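Local atomic coordinates of D-threo-3-hydroxyaspartate dehydratase (PDB entry 3WQC), a protein that catalyses the pyridoxal 5'-phosphate-dependent deamination of D-threo-3-hydroxyaspartate to oxaloacetate and ammonia, and also dehydrates L-threo- and L-erythro-3-hydroxyaspartate and D-serine. Residues M255-V260 with R301-F306; I275-D280 with D344-F349; L161-G166 with E211-A216. One frame throughout, in Å; residues are numbered along the deposited sequence. Where two conformers were deposited one is given.

Overall arrangement
The three contacts are spread along an elongated chain, and all are partly buried. Contact 3 joins helices 159-171 and 192-215 on the outside of the alanine racemase-like barrel and is purely apolar. Contact 2, in the C-terminal domain, rests on one histidine-to-carbonyl hydrogen bond, a CH-pi contact and a bridging water between strand 268-278 and the short helix 345-348. These two are peripheral, with centres about 30 and 35 Å from the chain's centre, on opposite sides of it. Contact 1 sits nearer, about 17 Å from that centre, and ties the end of helix 253-258 to a C-terminal-domain loop through amides, a guanidinium and waters. No two contacts share a helix or strand; 255-260 and 275-280 lie on consecutive elements.

Contact 1 of 3, residues M255-V260 with R301-F306; sequences MRNIGV and RQKQDF
Asn257, on the last turn of helix 253-258, fills the tight centre of this contact. Its CG lies anti to the carbonyl carbon (chi1 -78°), which sends the amide into the curve of the loop 301-306. Both N-H bonds of ND2 are used: ND2 to Gln302 OE1 is 2.9 Å and ND2 to Gln304 O is also 2.9 Å. The backbone carbonyl receives its bond on a lone pair, whereas ND2 stands above the carbonyl plane of the Gln302 amide. On its other side the amide accepts through OD1, which lies 2.8 Å from Arg256 NH1, nearly along the C=O axis and in the guanidinium plane. Gln302 is itself held by NE2, bonded to Val254 O.

Arg256 bends at chi2 (-92°) to bring its guanidinium alongside. NH1 also bonds Gln304 OE1 at 3.0 Å, NH2 adding a weak bond to the same oxygen. Phe306 presents the CZ edge of its ring to one guanidinium face, the planes 83° apart; this is an edge-on approach with Asn257 OD1 at the same rim.

Toward solvent the contact loosens. The extended chain of Lys303 runs past the helix end, and two waters link its NZ to the helix carbonyls: one lies 2.6 Å from Arg256 O, the other 2.7 Å from Asn257 O. The partial negative charge of this helix C-terminus would probably favour the ammonium, which reaches it through the waters. Gly259, with positive phi, is the C-prime residue of the Schellman motif that terminates the helix.

Contact 2 of 3, residues I275-D280 with D344-F349; sequences IGHQAD and DIATRF
The imidazole of His277 reaches from strand 268-278 to the short helix 345-348 and makes the one direct hydrogen bond between the segments. NE2 donates to Phe349 O over 2.6 Å, a short bond with an N-H...O angle of 149°. The oxygen lies in the ring plane, while NE2 stands somewhat above the carbonyl plane. Over one face of the same ring comes the backbone of the helix: Ala346 CA is 3.8 Å from the ring centroid, a CH-pi contact displaced toward the rim, with Ala346 CB beside it. Ile345 CG2 comes within 4.1 Å of His277 CD2, and the same methyl also touches Ala279 CA at 3.9 Å.

The next shell sets these groups in place. His277 CG is anti to the carbonyl carbon (chi1 -58°), so the ring projects across the gap, and its side chain also rests on Ala284 of strand 283-286. The Phe349 carbonyl follows directly on the helix, whose final turn is closed by Phe349 N bonding Ile345 O; the Phe349 ring packs edge-to-face against Phe322. At the helix start a water bridges the backbones, donating to Ala279 O at 2.7 Å and accepting from Ile345 N at 2.9 Å. Behind His277, a classic beta bulge pairs Ile275 and Gly276 with Ile285, and Gln278 turns away to bond Arg151 O and Gly153 O of the second subunit.

The role of NE2 as donor to a carbonyl is consistent with a proton on that nitrogen; the short bond to an uncharged acceptor ties strand to helix without any ion pair.

Contact 3 of 3, residues L161-G166 with E211-A216; sequences LLLAIG and EALRAA
Leu162, Leu163 and Leu213 all hold CG anti to the carbonyl carbon (chi1 -73° in Leu213), which swings their methyl groups into the gap between helices 159-171 and 192-215. Leu213 pushes CD2 against the neighbouring backbone, 3.6 Å from Leu162 O, and over Gly166, whose CA is 4.3 Å from that methyl. Gly166, with no side chain, lets Leu213 CD2 lie close over the helix backbone. Leu163 lies beside Leu213, farther along toward Ala216: its CD2 rests on Ala216 CB at 3.6 Å, and its CD1 lies 3.9 Å from Ala212 O. Leu162 CD1 completes the patch against Ala212 CB at 4.1 Å.

No hydrogen bond crosses the interface; the contact is made of apolar packing. Small residues, Ala212, Ala216 and Gly166, receive the leucine branches, and the axes of the segments 161-166 and 211-215 approach to 9.7 Å at a crossing angle of -61°. Inward, Leu162 continues onto Ile143 and Ile145 of strand 140-146, and Leu213 packs on Leu218 and Cys220. Such packing of neighbouring outer helices, over parallel strands, is characteristic of the TIM-barrel domain of the alanine racemase-like fold.

Contact 1 of 3, residues M255-V260 with R301-F306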
loop_
_atom_site.group_PDB
_atom_site.type_symbol
_atom_site.label_atom_id
_atom_site.label_comp_id
_atom_site.label_asym_id
_atom_site.label_seq_id
_atom_site.Cartn_x
_atom_site.Cartn_y
_atom_site.Cartn_z
ATOM N N MET B 255 4.968 10.601 -13.453
ATOM C CA MET B 255 5.876 11.716 -13.820
ATOM C C MET B 255 6.222 11.663 -15.293
ATOM O O MET B 255 6.305 12.723 -15.963
ATOM C CB MET B 255 7.182 11.738 -13.012
ATOM C CG MET B 255 6.965 12.102 -11.533
ATOM S SD MET B 255 6.500 13.825 -11.253
ATOM C CE MET B 255 4.915 13.783 -10.412
ATOM N N ARG B 256 6.455 10.467 -15.825
ATOM C CA ARG B 256 6.732 10.295 -17.270
ATOM C C ARG B 256 5.538 10.866 -18.063
ATOM O O ARG B 256 5.727 11.646 -19.050
ATOM C CB ARG B 256 6.905 8.801 -17.584
ATOM C CG ARG B 256 7.226 8.565 -19.055
ATOM C CD ARG B 256 5.919 8.331 -19.838
ATOM N NE ARG B 256 6.171 7.806 -21.180
ATOM C CZ ARG B 256 5.207 7.562 -22.083
ATOM N NH1 ARG B 256 3.902 7.782 -21.804
ATOM N NH2 ARG B 256 5.555 7.067 -23.280
ATOM N N ASN B 257 4.287 10.555 -17.670
ATOM C CA ASN B 257 3.133 11.036 -18.368
ATOM C C ASN B 257 2.912 12.562 -18.216
ATOM O O ASN B 257 2.390 13.219 -19.155
ATOM C CB ASN B 257 1.893 10.326 -17.948
ATOM C CG ASN B 257 1.777 8.948 -18.574
ATOM O OD1 ASN B 257 2.368 8.707 -19.652
ATOM N ND2 ASN B 257 0.917 8.087 -17.999
ATOM N N ILE B 258 3.311 13.121 -17.065
ATOM C CA ILE B 258 3.218 14.573 -16.872
ATOM C C ILE B 258 4.207 15.236 -17.838
ATOM O O ILE B 258 3.940 16.380 -18.302
ATOM C CB ILE B 258 3.535 14.956 -15.378
ATOM C CG1 ILE B 258 2.306 14.563 -14.566
ATOM C CG2 ILE B 258 3.757 16.508 -15.228
ATOM C CD1 ILE B 258 2.663 14.471 -13.059
ATOM N N GLY B 259 5.321 14.558 -18.130
ATOM C CA GLY B 259 6.279 14.996 -19.157
ATOM C C GLY B 259 7.569 15.512 -18.606
ATOM O O GLY B 259 8.318 16.150 -19.348
ATOM N N VAL B 260 7.831 15.283 -17.321
ATOM C CA VAL B 260 9.026 15.833 -16.667
ATOM C C VAL B 260 10.142 14.792 -16.583
ATOM O O VAL B 260 11.261 15.124 -16.126
ATOM C CB VAL B 260 8.700 16.461 -15.318
ATOM C CG1 VAL B 260 7.700 17.660 -15.541
ATOM C CG2 VAL B 260 8.144 15.415 -14.346
ATOM N N ARG B 301 -5.861 7.767 -15.730
ATOM C CA ARG B 301 -6.542 8.917 -16.361
ATOM C C ARG B 301 -5.592 9.759 -17.233
ATOM O O ARG B 301 -5.984 10.821 -17.737
ATOM C CB ARG B 301 -7.070 9.837 -15.288
ATOM C CG ARG B 301 -5.948 10.404 -14.373
ATOM C CD ARG B 301 -5.375 9.319 -13.469
ATOM N NE ARG B 301 -6.487 8.650 -12.760
ATOM C CZ ARG B 301 -6.907 8.958 -11.529
ATOM N NH1 ARG B 301 -6.312 9.886 -10.793
ATOM N NH2 ARG B 301 -7.930 8.300 -11.021
ATOM N N GLN B 302 -4.335 9.389 -17.354
ATOM C CA GLN B 302 -3.362 10.167 -18.063
ATOM C C GLN B 302 -3.322 9.746 -19.542
ATOM O O GLN B 302 -4.144 8.921 -19.955
ATOM C CB GLN B 302 -1.983 9.986 -17.443
ATOM C CG GLN B 302 -1.894 10.560 -16.024
ATOM C CD GLN B 302 -0.467 10.460 -15.574
ATOM O OE1 GLN B 302 0.078 9.317 -15.466
ATOM N NE2 GLN B 302 0.178 11.591 -15.211
ATOM N N LYS B 303 -2.383 10.284 -20.329
ATOM C CA LYS B 303 -2.384 10.054 -21.761
ATOM C C LYS B 303 -2.063 8.607 -22.114
ATOM O O LYS B 303 -2.382 8.160 -23.198
ATOM C CB LYS B 303 -1.396 11.005 -22.504
ATOM C CG LYS B 303 0.128 10.804 -22.182
ATOM C CD LYS B 303 1.051 11.950 -22.655
ATOM C CE LYS B 303 2.518 11.558 -22.566
ATOM N NZ LYS B 303 3.348 12.670 -23.139
ATOM N N GLN B 304 -1.391 7.897 -21.230
ATOM C CA GLN B 304 -1.065 6.504 -21.471
ATOM C C GLN B 304 -1.258 5.698 -20.165
ATOM O O GLN B 304 -0.576 5.927 -19.148
ATOM C CB GLN B 304 0.374 6.376 -21.963
ATOM C CG GLN B 304 0.634 4.878 -22.254
ATOM C CD GLN B 304 1.887 4.691 -23.111
ATOM O OE1 GLN B 304 2.587 5.652 -23.436
ATOM N NE2 GLN B 304 2.170 3.481 -23.464
ATOM N N ASP B 305 -2.193 4.763 -20.217
ATOM C CA ASP B 305 -2.505 3.940 -19.019
ATOM C C ASP B 305 -1.539 2.772 -18.970
ATOM O O ASP B 305 -1.484 1.972 -19.954
ATOM C CB ASP B 305 -3.959 3.474 -19.162
ATOM C CG ASP B 305 -4.443 2.646 -17.991
ATOM O OD1 ASP B 305 -3.682 2.404 -17.050
ATOM O OD2 ASP B 305 -5.628 2.317 -17.999
ATOM N N PHE B 306 -0.764 2.653 -17.899
ATOM C CA PHE B 306 0.215 1.553 -17.769
ATOM C C PHE B 306 -0.320 0.425 -16.839
ATOM O O PHE B 306 0.506 -0.389 -16.397
ATOM C CB PHE B 306 1.537 2.111 -17.261
ATOM C CG PHE B 306 2.267 2.927 -18.298
ATOM C CD1 PHE B 306 3.082 2.277 -19.264
ATOM C CD2 PHE B 306 2.209 4.319 -18.287
ATOM C CE1 PHE B 306 3.840 3.052 -20.173
ATOM C CE2 PHE B 306 2.932 5.082 -19.204
ATOM C CZ PHE B 306 3.737 4.454 -20.158
HETATM O O HOH W 1 5.960 11.765 -21.665
HETATM O O HOH W 2 -0.858 12.472 -19.394
HETATM O O HOH W 3 3.105 14.829 -21.250
#

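Contact 2 of 3, residues I275-D280 with D344-F349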
loop_
_atom_site.group_PDB
_atom_site.type_symbol
_atom_site.label_atom_id
_atom_site.label_comp_id
_atom_site.label_asym_id
_atom_site.label_seq_id
_atom_site.Cartn_x
_atom_site.Cartn_y
_atom_site.Cartn_z
ATOM N N ILE B 275 5.242 -16.895 -12.540
ATOM C CA ILE B 275 4.872 -18.079 -11.816
ATOM C C ILE B 275 3.756 -18.894 -12.508
ATOM O O ILE B 275 3.382 -19.981 -12.040
ATOM C CB ILE B 275 4.422 -17.730 -10.359
ATOM C CG1 ILE B 275 3.225 -16.760 -10.386
ATOM C CG2 ILE B 275 5.594 -17.119 -9.586
ATOM C CD1 ILE B 275 2.586 -16.520 -8.983
ATOM N N GLY B 276 3.274 -18.437 -13.661
ATOM C CA GLY B 276 2.228 -19.206 -14.346
ATOM C C GLY B 276 1.744 -18.477 -15.568
ATOM O O GLY B 276 2.261 -17.390 -15.886
ATOM N N HIS B 277 0.783 -19.089 -16.279
ATOM C CA HIS B 277 0.169 -18.492 -17.448
ATOM C C HIS B 277 -1.315 -18.821 -17.569
ATOM O O HIS B 277 -1.796 -19.833 -17.008
ATOM C CB HIS B 277 0.847 -19.037 -18.715
ATOM C CG HIS B 277 2.320 -18.786 -18.776
ATOM N ND1 HIS B 277 3.276 -19.633 -18.229
ATOM C CD2 HIS B 277 2.997 -17.676 -19.211
ATOM C CE1 HIS B 277 4.507 -19.099 -18.410
ATOM N NE2 HIS B 277 4.340 -17.887 -18.989
ATOM N N GLN B 278 -2.034 -18.043 -18.428
ATOM C CA GLN B 278 -3.344 -18.526 -19.069
ATOM C C GLN B 278 -3.121 -18.307 -20.568
ATOM O O GLN B 278 -3.260 -17.188 -21.106
ATOM C CB GLN B 278 -4.605 -17.781 -18.553
ATOM C CG GLN B 278 -4.952 -18.098 -17.104
ATOM C CD GLN B 278 -5.269 -19.566 -16.810
ATOM O OE1 GLN B 278 -5.358 -20.409 -17.738
ATOM N NE2 GLN B 278 -5.409 -19.914 -15.564
ATOM N N ALA B 279 -2.606 -19.318 -21.249
ATOM C CA ALA B 279 -2.076 -19.130 -22.608
ATOM C C ALA B 279 -3.148 -18.665 -23.560
ATOM O O ALA B 279 -2.843 -17.849 -24.474
ATOM C CB ALA B 279 -1.393 -20.435 -23.119
ATOM N N ASP B 280 -4.393 -19.138 -23.374
ATOM C CA ASP B 280 -5.438 -18.794 -24.348
ATOM C C ASP B 280 -5.895 -17.351 -24.245
ATOM O O ASP B 280 -6.519 -16.798 -25.177
ATOM C CB ASP B 280 -6.629 -19.749 -24.293
ATOM C CG ASP B 280 -7.343 -19.735 -22.995
ATOM O OD1 ASP B 280 -6.880 -19.093 -22.011
ATOM O OD2 ASP B 280 -8.334 -20.477 -22.947
ATOM N N ASP B 344 1.501 -17.646 -27.827
ATOM C CA ASP B 344 2.779 -18.188 -27.275
ATOM C C ASP B 344 3.329 -17.303 -26.100
ATOM O O ASP B 344 4.560 -17.034 -25.992
ATOM C CB ASP B 344 3.844 -18.239 -28.387
ATOM C CG ASP B 344 3.972 -19.558 -29.010
ATOM O OD1 ASP B 344 2.909 -20.117 -29.411
ATOM O OD2 ASP B 344 5.141 -20.024 -29.139
ATOM N N ILE B 345 2.427 -16.824 -25.261
ATOM C CA ILE B 345 2.832 -16.033 -24.063
ATOM C C ILE B 345 3.842 -16.819 -23.206
ATOM O O ILE B 345 4.780 -16.218 -22.657
ATOM C CB ILE B 345 1.635 -15.526 -23.193
ATOM C CG1 ILE B 345 2.123 -14.480 -22.159
ATOM C CG2 ILE B 345 0.887 -16.668 -22.529
ATOM C CD1 ILE B 345 2.425 -13.108 -22.757
ATOM N N ALA B 346 3.683 -18.163 -23.136
ATOM C CA ALA B 346 4.634 -18.997 -22.358
ATOM C C ALA B 346 6.079 -18.993 -22.945
ATOM O O ALA B 346 7.058 -19.156 -22.204
ATOM C CB ALA B 346 4.099 -20.433 -22.177
ATOM N N THR B 347 6.210 -18.862 -24.278
ATOM C CA THR B 347 7.552 -18.781 -24.926
ATOM C C THR B 347 8.091 -17.355 -24.717
ATOM O O THR B 347 9.285 -17.152 -24.465
ATOM C CB THR B 347 7.601 -19.399 -26.444
ATOM O OG1 THR B 347 7.091 -18.438 -27.345
ATOM C CG2 THR B 347 6.782 -20.663 -26.531
ATOM N N ARG B 348 7.212 -16.350 -24.771
ATOM C CA ARG B 348 7.701 -14.996 -24.545
ATOM C C ARG B 348 8.183 -14.760 -23.088
ATOM O O ARG B 348 9.150 -14.036 -22.825
ATOM C CB ARG B 348 6.645 -13.977 -24.895
ATOM C CG ARG B 348 7.255 -12.604 -24.851
ATOM C CD ARG B 348 8.335 -12.475 -25.890
ATOM N NE ARG B 348 7.610 -11.807 -26.943
ATOM C CZ ARG B 348 7.599 -10.498 -27.122
ATOM N NH1 ARG B 348 8.380 -9.715 -26.381
ATOM N NH2 ARG B 348 6.872 -10.005 -28.115
ATOM N N PHE B 349 7.440 -15.327 -22.170
ATOM C CA PHE B 349 7.674 -15.181 -20.728
ATOM C C PHE B 349 7.710 -16.552 -20.029
ATOM O O PHE B 349 6.768 -16.906 -19.324
ATOM C CB PHE B 349 6.615 -14.247 -20.102
ATOM C CG PHE B 349 6.662 -12.854 -20.633
ATOM C CD1 PHE B 349 7.663 -11.933 -20.170
ATOM C CD2 PHE B 349 5.728 -12.404 -21.588
ATOM C CE1 PHE B 349 7.680 -10.599 -20.692
ATOM C CE2 PHE B 349 5.785 -11.108 -22.101
ATOM C CZ PHE B 349 6.750 -10.211 -21.671
HETATM O O HOH W 4 -0.476 -17.022 -25.530
#

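Contact 3 of 3, residues L161-G166 with E211-A216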
loop_
_atom_site.group_PDB
_atom_site.type_symbol
_atom_site.label_atom_id
_atom_site.label_comp_id
_atom_site.label_asym_id
_atom_site.label_seq_id
_atom_site.Cartn_x
_atom_site.Cartn_y
_atom_site.Cartn_z
ATOM N N LEU B 161 -7.066 36.604 7.274
ATOM C CA LEU B 161 -6.812 35.321 7.993
ATOM C C LEU B 161 -5.297 35.118 8.121
ATOM O O LEU B 161 -4.819 34.660 9.176
ATOM C CB LEU B 161 -7.423 34.123 7.299
ATOM C CG LEU B 161 -7.131 32.725 7.854
ATOM C CD1 LEU B 161 -7.657 32.693 9.289
ATOM C CD2 LEU B 161 -7.837 31.658 7.001
ATOM N N LEU B 162 -4.514 35.457 7.084
ATOM C CA LEU B 162 -3.008 35.376 7.170
ATOM C C LEU B 162 -2.552 36.185 8.378
ATOM O O LEU B 162 -1.698 35.722 9.166
ATOM C CB LEU B 162 -2.272 35.989 5.951
ATOM C CG LEU B 162 -2.167 35.209 4.775
ATOM C CD1 LEU B 162 -1.533 36.097 3.667
ATOM C CD2 LEU B 162 -1.194 34.014 5.068
ATOM N N LEU B 163 -3.022 37.456 8.477
ATOM C CA LEU B 163 -2.539 38.276 9.596
ATOM C C LEU B 163 -2.972 37.704 10.947
ATOM O O LEU B 163 -2.265 37.835 11.960
ATOM C CB LEU B 163 -2.973 39.744 9.440
ATOM C CG LEU B 163 -2.097 40.551 8.491
ATOM C CD1 LEU B 163 -1.295 39.895 7.423
ATOM C CD2 LEU B 163 -2.656 41.933 8.243
ATOM N N ALA B 164 -4.262 37.230 10.985
ATOM C CA ALA B 164 -4.751 36.726 12.266
ATOM C C ALA B 164 -3.895 35.528 12.756
ATOM O O ALA B 164 -3.501 35.434 13.912
ATOM C CB ALA B 164 -6.218 36.250 12.108
ATOM N N ILE B 165 -3.539 34.645 11.802
ATOM C CA ILE B 165 -2.685 33.504 12.186
ATOM C C ILE B 165 -1.270 33.983 12.504
ATOM O O ILE B 165 -0.688 33.548 13.540
ATOM C CB ILE B 165 -2.653 32.505 11.004
ATOM C CG1 ILE B 165 -4.059 31.912 10.796
ATOM C CG2 ILE B 165 -1.607 31.399 11.259
ATOM C CD1 ILE B 165 -4.144 31.164 9.440
ATOM N N GLY B 166 -0.709 34.870 11.642
ATOM C CA GLY B 166 0.634 35.323 11.945
ATOM C C GLY B 166 0.749 36.072 13.286
ATOM O O GLY B 166 1.717 35.856 14.021
ATOM N N GLU B 211 4.673 38.587 1.370
ATOM C CA GLU B 211 4.718 40.073 1.317
ATOM C C GLU B 211 3.603 40.719 2.146
ATOM O O GLU B 211 3.775 41.815 2.723
ATOM C CB GLU B 211 4.663 40.564 -0.112
ATOM C CG GLU B 211 5.973 40.233 -0.789
ATOM C CD GLU B 211 5.970 40.555 -2.277
ATOM O OE1 GLU B 211 7.041 40.477 -2.956
ATOM O OE2 GLU B 211 4.908 40.911 -2.841
ATOM N N ALA B 212 2.445 40.060 2.219
ATOM C CA ALA B 212 1.311 40.580 3.057
ATOM C C ALA B 212 1.723 40.504 4.545
ATOM O O ALA B 212 1.519 41.466 5.293
ATOM C CB ALA B 212 0.038 39.790 2.776
ATOM N N LEU B 213 2.283 39.354 4.987
ATOM C CA LEU B 213 2.702 39.260 6.386
ATOM C C LEU B 213 3.740 40.371 6.700
ATOM O O LEU B 213 3.668 41.027 7.734
ATOM C CB LEU B 213 3.333 37.871 6.626
ATOM C CG LEU B 213 2.298 36.726 6.652
ATOM C CD1 LEU B 213 3.133 35.413 6.520
ATOM C CD2 LEU B 213 1.490 36.733 7.970
ATOM N N ARG B 214 4.743 40.495 5.808
ATOM C CA ARG B 214 5.828 41.476 6.107
ATOM C C ARG B 214 5.272 42.917 6.043
ATOM O O ARG B 214 5.697 43.769 6.815
ATOM C CB ARG B 214 6.914 41.320 5.027
ATOM C CG ARG B 214 7.632 39.940 5.177
ATOM C CD ARG B 214 8.666 39.908 3.927
ATOM N NE ARG B 214 9.221 38.693 3.726
ATOM C CZ ARG B 214 9.391 38.118 2.582
ATOM N NH1 ARG B 214 9.173 38.730 1.359
ATOM N NH2 ARG B 214 9.838 36.921 2.639
ATOM N N ALA B 215 4.269 43.163 5.180
ATOM C CA ALA B 215 3.644 44.523 5.112
ATOM C C ALA B 215 2.935 44.849 6.467
ATOM O O ALA B 215 2.860 46.017 6.834
ATOM C CB ALA B 215 2.660 44.606 3.935
ATOM N N ALA B 216 2.503 43.842 7.211
ATOM C CA ALA B 216 1.887 43.985 8.545
ATOM C C ALA B 216 2.914 44.007 9.650
ATOM O O ALA B 216 2.553 43.943 10.848
ATOM C CB ALA B 216 0.825 42.851 8.747
#